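Local coordinates for tryptophan--tRNA ligase (Aeropyrum pernix, PDB 3A04), which catalyses the ATP-dependent attachment of L-tryptophan to tRNA(Trp), releasing AMP and diphosphate, as a class I aminoacyl-tRNA synthetase, at residues F24-F29 / G54-D59; V104-A109 / T146-Q151; Q163-K168 / D230-V235. All coordinates share one frame; numbering follows the deposited sequence.

Contact 1: residues F24-F29 / G54-D59; sequences FGIRPF and GHRDFD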
loop_
_atom_site.group_PDB
_atom_site.type_symbol
_atom_site.label_atom_id
_atom_site.label_comp_id
_atom_site.label_asym_id
_atom_site.label_seq_id
_atom_site.Cartn_x
_atom_site.Cartn_y
_atom_site.Cartn_z
ATOM N N PHE A 24 19.289 -14.245 -17.817
ATOM C CA PHE A 24 18.198 -14.039 -16.863
ATOM C C PHE A 24 17.335 -15.281 -16.750
ATOM O O PHE A 24 16.216 -15.282 -16.159
ATOM C CB PHE A 24 17.414 -12.810 -17.302
ATOM C CG PHE A 24 18.264 -11.585 -17.365
ATOM C CD1 PHE A 24 18.793 -11.039 -16.206
ATOM C CD2 PHE A 24 18.594 -11.014 -18.577
ATOM C CE1 PHE A 24 19.610 -9.926 -16.236
ATOM C CE2 PHE A 24 19.419 -9.884 -18.630
ATOM C CZ PHE A 24 19.918 -9.340 -17.463
ATOM N N GLY A 25 17.849 -16.357 -17.324
ATOM C CA GLY A 25 17.190 -17.668 -17.238
ATOM C C GLY A 25 16.018 -17.782 -18.213
ATOM O O GLY A 25 15.137 -18.665 -18.073
ATOM N N ILE A 26 15.984 -16.880 -19.181
ATOM C CA ILE A 26 14.986 -16.992 -20.263
ATOM C C ILE A 26 15.454 -17.961 -21.353
ATOM O O ILE A 26 16.547 -17.785 -21.921
ATOM C CB ILE A 26 14.689 -15.621 -20.851
ATOM C CG1 ILE A 26 14.235 -14.676 -19.713
ATOM C CG2 ILE A 26 13.707 -15.758 -22.010
ATOM C CD1 ILE A 26 14.100 -13.183 -20.159
ATOM N N ARG A 27 14.616 -18.933 -21.654
ATOM C CA ARG A 27 14.915 -20.011 -22.594
ATOM C C ARG A 27 14.169 -19.897 -23.921
ATOM O O ARG A 27 13.099 -19.278 -23.975
ATOM C CB ARG A 27 14.475 -21.321 -21.947
ATOM C CG ARG A 27 15.095 -21.494 -20.569
ATOM C CD ARG A 27 16.354 -22.394 -20.575
ATOM N NE ARG A 27 17.465 -21.806 -21.296
ATOM C CZ ARG A 27 18.372 -22.478 -22.027
ATOM N NH1 ARG A 27 18.308 -23.789 -22.236
ATOM N NH2 ARG A 27 19.346 -21.814 -22.612
ATOM N N PRO A 28 14.689 -20.554 -24.993
ATOM C CA PRO A 28 13.868 -20.659 -26.239
ATOM C C PRO A 28 12.563 -21.337 -25.939
ATOM O O PRO A 28 12.544 -22.389 -25.231
ATOM C CB PRO A 28 14.690 -21.592 -27.145
ATOM C CG PRO A 28 16.180 -21.256 -26.705
ATOM C CD PRO A 28 16.016 -21.202 -25.142
ATOM N N PHE A 29 11.482 -20.774 -26.492
ATOM C CA PHE A 29 10.164 -21.383 -26.325
ATOM C C PHE A 29 10.087 -22.805 -26.823
ATOM O O PHE A 29 9.271 -23.628 -26.344
ATOM C CB PHE A 29 9.025 -20.534 -27.008
ATOM C CG PHE A 29 7.639 -20.975 -26.591
ATOM C CD1 PHE A 29 7.057 -20.471 -25.448
ATOM C CD2 PHE A 29 6.961 -21.915 -27.320
ATOM C CE1 PHE A 29 5.803 -20.935 -25.000
ATOM C CE2 PHE A 29 5.709 -22.297 -26.948
ATOM C CZ PHE A 29 5.153 -21.844 -25.741
ATOM N N GLY A 54 10.252 -16.960 -26.191
ATOM C CA GLY A 54 10.974 -17.277 -24.959
ATOM C C GLY A 54 10.040 -17.731 -23.858
ATOM O O GLY A 54 8.790 -17.498 -23.931
ATOM N N HIS A 55 10.622 -18.374 -22.823
ATOM C CA HIS A 55 9.822 -18.671 -21.608
ATOM C C HIS A 55 10.793 -18.737 -20.419
ATOM O O HIS A 55 12.015 -18.914 -20.609
ATOM C CB HIS A 55 9.059 -19.999 -21.695
ATOM C CG HIS A 55 9.906 -21.178 -21.308
ATOM N ND1 HIS A 55 9.857 -21.750 -20.054
ATOM C CD2 HIS A 55 10.848 -21.877 -22.010
ATOM C CE1 HIS A 55 10.734 -22.748 -19.992
ATOM N NE2 HIS A 55 11.357 -22.837 -21.161
ATOM N N ARG A 56 10.251 -18.558 -19.222
ATOM C CA ARG A 56 11.012 -18.919 -18.013
ATOM C C ARG A 56 10.059 -19.682 -17.119
ATOM O O ARG A 56 8.988 -19.162 -16.762
ATOM C CB ARG A 56 11.595 -17.687 -17.342
ATOM C CG ARG A 56 12.440 -18.066 -16.038
ATOM C CD ARG A 56 13.154 -16.843 -15.541
ATOM N NE ARG A 56 12.222 -15.731 -15.225
ATOM C CZ ARG A 56 12.476 -14.457 -15.482
ATOM N NH1 ARG A 56 13.650 -14.085 -15.994
ATOM N NH2 ARG A 56 11.561 -13.512 -15.198
ATOM N N ASP A 57 10.378 -20.956 -16.824
ATOM C CA ASP A 57 9.593 -21.802 -15.907
ATOM C C ASP A 57 8.215 -22.219 -16.418
ATOM O O ASP A 57 7.419 -22.791 -15.663
ATOM C CB ASP A 57 9.470 -21.094 -14.510
ATOM C CG ASP A 57 10.823 -21.093 -13.694
ATOM O OD1 ASP A 57 11.778 -21.813 -14.128
ATOM O OD2 ASP A 57 10.887 -20.404 -12.642
ATOM N N PHE A 58 7.866 -21.919 -17.687
ATOM C CA PHE A 58 6.542 -22.396 -18.227
ATOM C C PHE A 58 6.441 -23.936 -18.272
ATOM O O PHE A 58 5.349 -24.563 -18.225
ATOM C CB PHE A 58 6.318 -21.757 -19.642
ATOM C CG PHE A 58 4.901 -21.898 -20.194
ATOM C CD1 PHE A 58 3.808 -21.661 -19.380
ATOM C CD2 PHE A 58 4.691 -22.296 -21.541
ATOM C CE1 PHE A 58 2.450 -21.786 -19.894
ATOM C CE2 PHE A 58 3.404 -22.456 -22.068
ATOM C CZ PHE A 58 2.274 -22.204 -21.263
ATOM N N ASP A 59 7.589 -24.594 -18.393
ATOM C CA ASP A 59 7.644 -26.070 -18.156
ATOM C C ASP A 59 7.031 -26.553 -16.837
ATOM O O ASP A 59 6.205 -27.494 -16.816
ATOM C CB ASP A 59 9.081 -26.588 -18.299
ATOM C CG ASP A 59 10.070 -25.907 -17.361
ATOM O OD1 ASP A 59 9.871 -24.761 -16.952
ATOM O OD2 ASP A 59 11.118 -26.528 -17.070
#
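R56 reaches across to F24, and its guanidinium takes the carbonyl of F24 at its edge: NH1 donates to F24 O at 2.8 Å, with the acceptor 14° out of the guanidinium plane. CG of R56 stands anti to the backbone N; the chain bends only at chi3 (58°), turning at NE, and it is NH1 that meets F24 O. On the way CG passes 3.4 Å from G25 O, and CG1 of I26 comes up obliquely to the same NH1. The second nitrogen, NH2, is salt-bridged to D219, so the group is held from two directions.

H55 works differently. Its CG sits between the backbone N and the carbonyl carbon (chi1 84°), and the imidazole lies beside R27. CB of R27 lies 3.6 Å from H55 NE2, the two side chains crossing at a slant, while P28 O meets the CD2 edge of the ring in plane. ND1 accepts from F58 N at 3.1 Å, with F58 N near the ring plane; this bond ties the imidazole to the first turn of the following helix and limits its rotation. The guanidinium of R27 leads away to a salt bridge with E31. Further on, F29 brings CE1 to 3.9 Å from CD2 of F58, and its CD1 edge faces G54 O.

Between these groups R27 and H55 form an antiparallel hydrogen-bonded pair, R27 N to H55 O at 2.8 Å and H55 N to R27 O at 2.9 Å. G25, at positive phi, is the C-prime residue of the Schellman motif that closes helix 18-22. The pairing puts strand 27-28 on the margin of the sheet beside 52-56, whose other neighbour is 242-246; helix 219-231 packs on F24, I26 and R56, and helix 33-38 on F29.

Contact 2: residues V104-A109 / T146-Q151; sequences VFVAIA and TEFYFQ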
loop_
_atom_site.group_PDB
_atom_site.type_symbol
_atom_site.label_atom_id
_atom_site.label_comp_id
_atom_site.label_asym_id
_atom_site.label_seq_id
_atom_site.Cartn_x
_atom_site.Cartn_y
_atom_site.Cartn_z
ATOM N N VAL A 104 -7.984 -17.426 -16.268
ATOM C CA VAL A 104 -7.432 -16.134 -16.639
ATOM C C VAL A 104 -7.817 -15.071 -15.602
ATOM O O VAL A 104 -8.994 -14.954 -15.206
ATOM C CB VAL A 104 -8.010 -15.645 -18.046
ATOM C CG1 VAL A 104 -7.405 -14.316 -18.468
ATOM C CG2 VAL A 104 -7.727 -16.740 -19.137
ATOM N N PHE A 105 -6.806 -14.291 -15.197
ATOM C CA PHE A 105 -6.989 -13.158 -14.326
ATOM C C PHE A 105 -6.552 -11.951 -15.113
ATOM O O PHE A 105 -5.464 -11.931 -15.692
ATOM C CB PHE A 105 -6.075 -13.266 -13.070
ATOM C CG PHE A 105 -6.513 -14.353 -12.092
ATOM C CD1 PHE A 105 -6.097 -15.647 -12.234
ATOM C CD2 PHE A 105 -7.416 -14.028 -11.037
ATOM C CE1 PHE A 105 -6.493 -16.639 -11.295
ATOM C CE2 PHE A 105 -7.834 -15.010 -10.088
ATOM C CZ PHE A 105 -7.343 -16.323 -10.243
ATOM N N VAL A 106 -7.371 -10.912 -15.063
ATOM C CA VAL A 106 -7.043 -9.656 -15.718
ATOM C C VAL A 106 -7.097 -8.536 -14.694
ATOM O O VAL A 106 -8.166 -8.223 -14.144
ATOM C CB VAL A 106 -8.037 -9.335 -16.871
ATOM C CG1 VAL A 106 -7.635 -7.951 -17.469
ATOM C CG2 VAL A 106 -7.894 -10.415 -17.999
ATOM N N ALA A 107 -5.946 -7.925 -14.426
ATOM C CA ALA A 107 -5.930 -6.828 -13.472
ATOM C C ALA A 107 -6.100 -5.508 -14.246
ATOM O O ALA A 107 -5.451 -5.299 -15.282
ATOM C CB ALA A 107 -4.574 -6.798 -12.720
ATOM N N ILE A 108 -6.955 -4.632 -13.724
ATOM C CA ILE A 108 -7.019 -3.247 -14.129
ATOM C C ILE A 108 -6.211 -2.385 -13.208
ATOM O O ILE A 108 -6.522 -2.243 -12.001
ATOM C CB ILE A 108 -8.500 -2.777 -14.176
ATOM C CG1 ILE A 108 -9.357 -3.738 -15.022
ATOM C CG2 ILE A 108 -8.579 -1.267 -14.523
ATOM C CD1 ILE A 108 -9.064 -3.733 -16.636
ATOM N N ALA A 109 -5.168 -1.757 -13.771
ATOM C CA ALA A 109 -4.263 -0.887 -13.000
ATOM C C ALA A 109 -4.757 0.471 -12.669
ATOM O O ALA A 109 -4.071 1.437 -12.956
ATOM C CB ALA A 109 -2.832 -0.837 -13.739
ATOM N N THR A 146 -13.531 -15.527 -16.760
ATOM C CA THR A 146 -12.385 -14.644 -16.680
ATOM C C THR A 146 -12.562 -13.881 -15.371
ATOM O O THR A 146 -13.651 -13.402 -15.066
ATOM C CB THR A 146 -12.310 -13.628 -17.853
ATOM O OG1 THR A 146 -12.190 -14.361 -19.106
ATOM C CG2 THR A 146 -11.001 -12.641 -17.691
ATOM N N GLU A 147 -11.488 -13.716 -14.597
ATOM C CA GLU A 147 -11.646 -12.917 -13.345
ATOM C C GLU A 147 -11.047 -11.546 -13.542
ATOM O O GLU A 147 -9.806 -11.392 -13.532
ATOM C CB GLU A 147 -11.012 -13.698 -12.200
ATOM C CG GLU A 147 -11.209 -13.013 -10.770
ATOM C CD GLU A 147 -11.145 -14.026 -9.617
ATOM O OE1 GLU A 147 -11.596 -15.224 -9.780
ATOM O OE2 GLU A 147 -10.624 -13.626 -8.540
ATOM N N PHE A 148 -11.875 -10.532 -13.773
ATOM C CA PHE A 148 -11.373 -9.155 -13.930
ATOM C C PHE A 148 -11.433 -8.505 -12.543
ATOM O O PHE A 148 -12.410 -8.744 -11.825
ATOM C CB PHE A 148 -12.317 -8.330 -14.805
ATOM C CG PHE A 148 -12.445 -8.864 -16.266
ATOM C CD1 PHE A 148 -11.532 -8.464 -17.235
ATOM C CD2 PHE A 148 -13.462 -9.748 -16.618
ATOM C CE1 PHE A 148 -11.625 -8.926 -18.589
ATOM C CE2 PHE A 148 -13.589 -10.210 -18.001
ATOM C CZ PHE A 148 -12.663 -9.785 -18.946
ATOM N N TYR A 149 -10.487 -7.574 -12.245
ATOM C CA TYR A 149 -10.561 -6.852 -11.000
ATOM C C TYR A 149 -9.837 -5.574 -11.082
ATOM O O TYR A 149 -8.926 -5.415 -11.967
ATOM C CB TYR A 149 -10.036 -7.727 -9.830
ATOM C CG TYR A 149 -8.534 -7.892 -9.832
ATOM C CD1 TYR A 149 -7.697 -6.939 -9.199
ATOM C CD2 TYR A 149 -7.972 -8.980 -10.506
ATOM C CE1 TYR A 149 -6.243 -7.122 -9.193
ATOM C CE2 TYR A 149 -6.539 -9.197 -10.551
ATOM C CZ TYR A 149 -5.716 -8.235 -9.866
ATOM O OH TYR A 149 -4.348 -8.340 -9.912
ATOM N N PHE A 150 -10.144 -4.684 -10.123
ATOM C CA PHE A 150 -9.476 -3.385 -10.000
ATOM C C PHE A 150 -8.486 -3.484 -8.830
ATOM O O PHE A 150 -8.851 -4.065 -7.794
ATOM C CB PHE A 150 -10.452 -2.264 -9.634
ATOM C CG PHE A 150 -11.430 -1.942 -10.718
ATOM C CD1 PHE A 150 -11.107 -1.028 -11.716
ATOM C CD2 PHE A 150 -12.680 -2.563 -10.759
ATOM C CE1 PHE A 150 -12.085 -0.705 -12.762
ATOM C CE2 PHE A 150 -13.638 -2.244 -11.832
ATOM C CZ PHE A 150 -13.325 -1.350 -12.771
ATOM N N GLN A 151 -7.281 -2.969 -9.047
ATOM C CA GLN A 151 -6.248 -2.872 -8.003
ATOM C C GLN A 151 -6.829 -2.183 -6.749
ATOM O O GLN A 151 -6.425 -2.541 -5.655
ATOM C CB GLN A 151 -5.041 -2.019 -8.413
ATOM C CG GLN A 151 -4.188 -2.674 -9.535
ATOM C CD GLN A 151 -3.063 -1.754 -9.995
ATOM O OE1 GLN A 151 -3.161 -0.538 -9.968
ATOM N NE2 GLN A 151 -2.002 -2.374 -10.485
#
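A107 and Y149 meet closely: A107 CB lies 3.2 Å from Y149 OH, and A107 CA sits over one face of the ring, 4.0 Å from its centroid, in a CH-pi contact. CG of the tyrosine lies between the backbone N and the carbonyl carbon (chi1 73°), and the ring lies over A107. Its hydroxyl bonds to D195, and R154 makes a cation-pi contact with the ring. Q151 packs as closely, laying its amide against A109 with OE1 3.2 Å from A109 CA, while NE2 bonds to D195. On the sheet face of V106, I108, F148 and F150 the packing is close and apolar. V106 CB lies 3.6 Å from F148 CD1 and I108 CG2 3.8 Å from F150 CD1, each pair side by side and pointing the same way, with helix 121-139 against both phenylalanines.

Strands 103-108 and 147-150 run parallel, joined by five backbone bonds from V104 O to Q151 N, and 147-150 is the outermost strand at this margin of the Rossmann-type sheet of a class I synthetase. The connection between them contains helix 121-139.

The more open part is at E147, which is partly exposed. Its extended chain runs alongside F105, its OE2 3.5 Å from F105 CE2 at the ring edge, with carboxylate and ring planes 63° apart. That same OE2 forms a salt bridge with R154.

Contact 3: residues Q163-K168 / D230-V235; sequences QLFSGK and DRMAGV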
loop_
_atom_site.group_PDB
_atom_site.type_symbol
_atom_site.label_atom_id
_atom_site.label_comp_id
_atom_site.label_asym_id
_atom_site.label_seq_id
_atom_site.Cartn_x
_atom_site.Cartn_y
_atom_site.Cartn_z
ATOM N N GLN A 163 1.636 -4.621 1.572
ATOM C CA GLN A 163 2.226 -4.109 2.836
ATOM C C GLN A 163 3.466 -4.906 3.308
ATOM O O GLN A 163 4.480 -4.331 3.697
ATOM C CB GLN A 163 1.212 -4.151 3.937
ATOM C CG GLN A 163 0.001 -3.250 3.732
ATOM C CD GLN A 163 -1.084 -3.499 4.801
ATOM O OE1 GLN A 163 -1.741 -4.564 4.821
ATOM N NE2 GLN A 163 -1.289 -2.506 5.681
ATOM N N LEU A 164 3.415 -6.207 3.172
ATOM C CA LEU A 164 4.527 -7.038 3.621
ATOM C C LEU A 164 5.660 -6.992 2.605
ATOM O O LEU A 164 6.802 -7.029 3.025
ATOM C CB LEU A 164 4.075 -8.471 3.849
ATOM C CG LEU A 164 2.958 -8.580 4.936
ATOM C CD1 LEU A 164 2.654 -10.088 5.148
ATOM C CD2 LEU A 164 3.305 -7.953 6.264
ATOM N N PHE A 165 5.359 -6.861 1.287
ATOM C CA PHE A 165 6.425 -6.761 0.295
ATOM C C PHE A 165 7.279 -5.539 0.531
ATOM O O PHE A 165 8.479 -5.564 0.171
ATOM C CB PHE A 165 5.920 -6.645 -1.163
ATOM C CG PHE A 165 5.222 -7.876 -1.682
ATOM C CD1 PHE A 165 5.356 -9.116 -1.059
ATOM C CD2 PHE A 165 4.478 -7.802 -2.881
ATOM C CE1 PHE A 165 4.713 -10.275 -1.563
ATOM C CE2 PHE A 165 3.832 -8.964 -3.400
ATOM C CZ PHE A 165 3.954 -10.202 -2.740
ATOM N N SER A 166 6.697 -4.446 1.046
ATOM C CA SER A 166 7.477 -3.205 1.217
ATOM C C SER A 166 8.660 -3.374 2.160
ATOM O O SER A 166 9.635 -2.592 2.059
ATOM C CB SER A 166 6.596 -2.055 1.704
ATOM O OG SER A 166 6.235 -2.247 3.061
ATOM N N GLY A 167 8.635 -4.425 2.981
ATOM C CA GLY A 167 9.786 -4.708 3.867
ATOM C C GLY A 167 10.887 -5.543 3.196
ATOM O O GLY A 167 11.973 -5.710 3.763
ATOM N N LYS A 168 10.643 -6.000 1.972
ATOM C CA LYS A 168 11.549 -6.979 1.354
ATOM C C LYS A 168 12.200 -6.513 0.072
ATOM O O LYS A 168 12.671 -7.302 -0.714
ATOM C CB LYS A 168 10.818 -8.295 1.131
ATOM C CG LYS A 168 10.222 -8.908 2.418
ATOM C CD LYS A 168 11.377 -9.351 3.340
ATOM C CE LYS A 168 10.828 -10.247 4.429
ATOM N NZ LYS A 168 11.961 -10.588 5.367
ATOM N N ASP A 230 10.384 -15.482 -3.194
ATOM C CA ASP A 230 11.431 -16.218 -2.419
ATOM C C ASP A 230 11.609 -15.540 -1.027
ATOM O O ASP A 230 11.762 -16.223 0.018
ATOM C CB ASP A 230 12.768 -16.055 -3.141
ATOM C CG ASP A 230 12.866 -16.836 -4.422
ATOM O OD1 ASP A 230 12.056 -17.737 -4.731
ATOM O OD2 ASP A 230 13.847 -16.589 -5.132
ATOM N N ARG A 231 11.622 -14.203 -1.027
ATOM C CA ARG A 231 11.843 -13.426 0.229
ATOM C C ARG A 231 10.663 -13.512 1.202
ATOM O O ARG A 231 10.819 -13.241 2.414
ATOM C CB ARG A 231 12.211 -11.982 -0.067
ATOM C CG ARG A 231 13.599 -11.845 -0.763
ATOM C CD ARG A 231 13.748 -10.429 -1.301
ATOM N NE ARG A 231 14.901 -10.358 -2.173
ATOM C CZ ARG A 231 15.377 -9.251 -2.716
ATOM N NH1 ARG A 231 14.795 -8.053 -2.519
ATOM N NH2 ARG A 231 16.469 -9.335 -3.460
ATOM N N MET A 232 9.500 -13.926 0.727
ATOM C CA MET A 232 8.380 -14.137 1.628
ATOM C C MET A 232 8.398 -15.502 2.317
ATOM O O MET A 232 7.510 -15.795 3.087
ATOM C CB MET A 232 7.017 -13.919 0.918
ATOM C CG MET A 232 6.810 -12.401 0.505
ATOM S SD MET A 232 6.732 -11.327 1.984
ATOM C CE MET A 232 5.132 -11.950 2.288
ATOM N N ALA A 233 9.341 -16.394 1.984
ATOM C CA ALA A 233 9.341 -17.742 2.645
ATOM C C ALA A 233 9.255 -17.660 4.193
ATOM O O ALA A 233 9.924 -16.870 4.778
ATOM C CB ALA A 233 10.600 -18.585 2.196
ATOM N N GLY A 234 8.386 -18.414 4.841
ATOM C CA GLY A 234 8.233 -18.273 6.280
ATOM C C GLY A 234 7.064 -17.366 6.685
ATOM O O GLY A 234 6.603 -17.370 7.845
ATOM N N VAL A 235 6.600 -16.552 5.745
ATOM C CA VAL A 235 5.509 -15.642 5.988
ATOM C C VAL A 235 4.324 -16.066 5.185
ATOM O O VAL A 235 3.257 -16.285 5.735
ATOM C CB VAL A 235 5.964 -14.231 5.568
ATOM C CG1 VAL A 235 4.959 -13.227 5.933
ATOM C CG2 VAL A 235 7.256 -13.951 6.227
HETATM O O HOH W 1 13.704 -12.550 3.612
#
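K168 closes a type I beta turn begun at F165, at the end region of helix 156-165, and its CA comes within 6.6 Å of the CA of R231, near the end of helix 219-231. R231 runs extended from CG to NE and delivers NH1 to K168 O at 2.9 Å, the oxygen lying 7° out of the guanidinium plane. NH2 of the same group is salt-bridged to E173. An alanine here would probably leave K168 O without this donor and E173 without this positive partner.

The chain of K168, bent at chi2, passes R231 O with CE at 3.6 Å, while a water accepts from NZ and donates to that carbonyl. M232 crosses F165 at about a right angle. Its CG lies 3.6 Å from CE1 of F165, at the edge of the ring and near its plane, and SD makes a Met-aromatic contact at the same edge, 5.2 Å from the centroid. CE ends 4.0 Å from L164 CB, and V235 CG1 meets L164 CD1.

This apolar cluster lies beside the polar one at K168 and R231, and F114 of the second subunit packs on both L164 and K168. E173 probably balances the charge of R231, while the ammonium of K168 is tied through water to R231 O.

In the fold
Contacts 1 and 2 belong to one mixed sheet, at its two outermost strands, 27-28 and 147-150; their centres are 24 Å apart, and the nearest atoms are about 11 Å apart. Contact 3, its centre about 28 Å from the centre of the chain, joins the ends of two helices. Helix 219-231 packs on contact 1 and then runs into contact 3, whose nearest atoms lie about 8 Å from those of contact 1. Strand 147-150 leads into helix 156-165, linking contacts 2 and 3 along the chain. Across the dimer, Q151 O of one subunit accepts from Q163 NE2 of the other. The HIGH motif (79-87) follows strand 72-77, which pairs with 103-108 of contact 2.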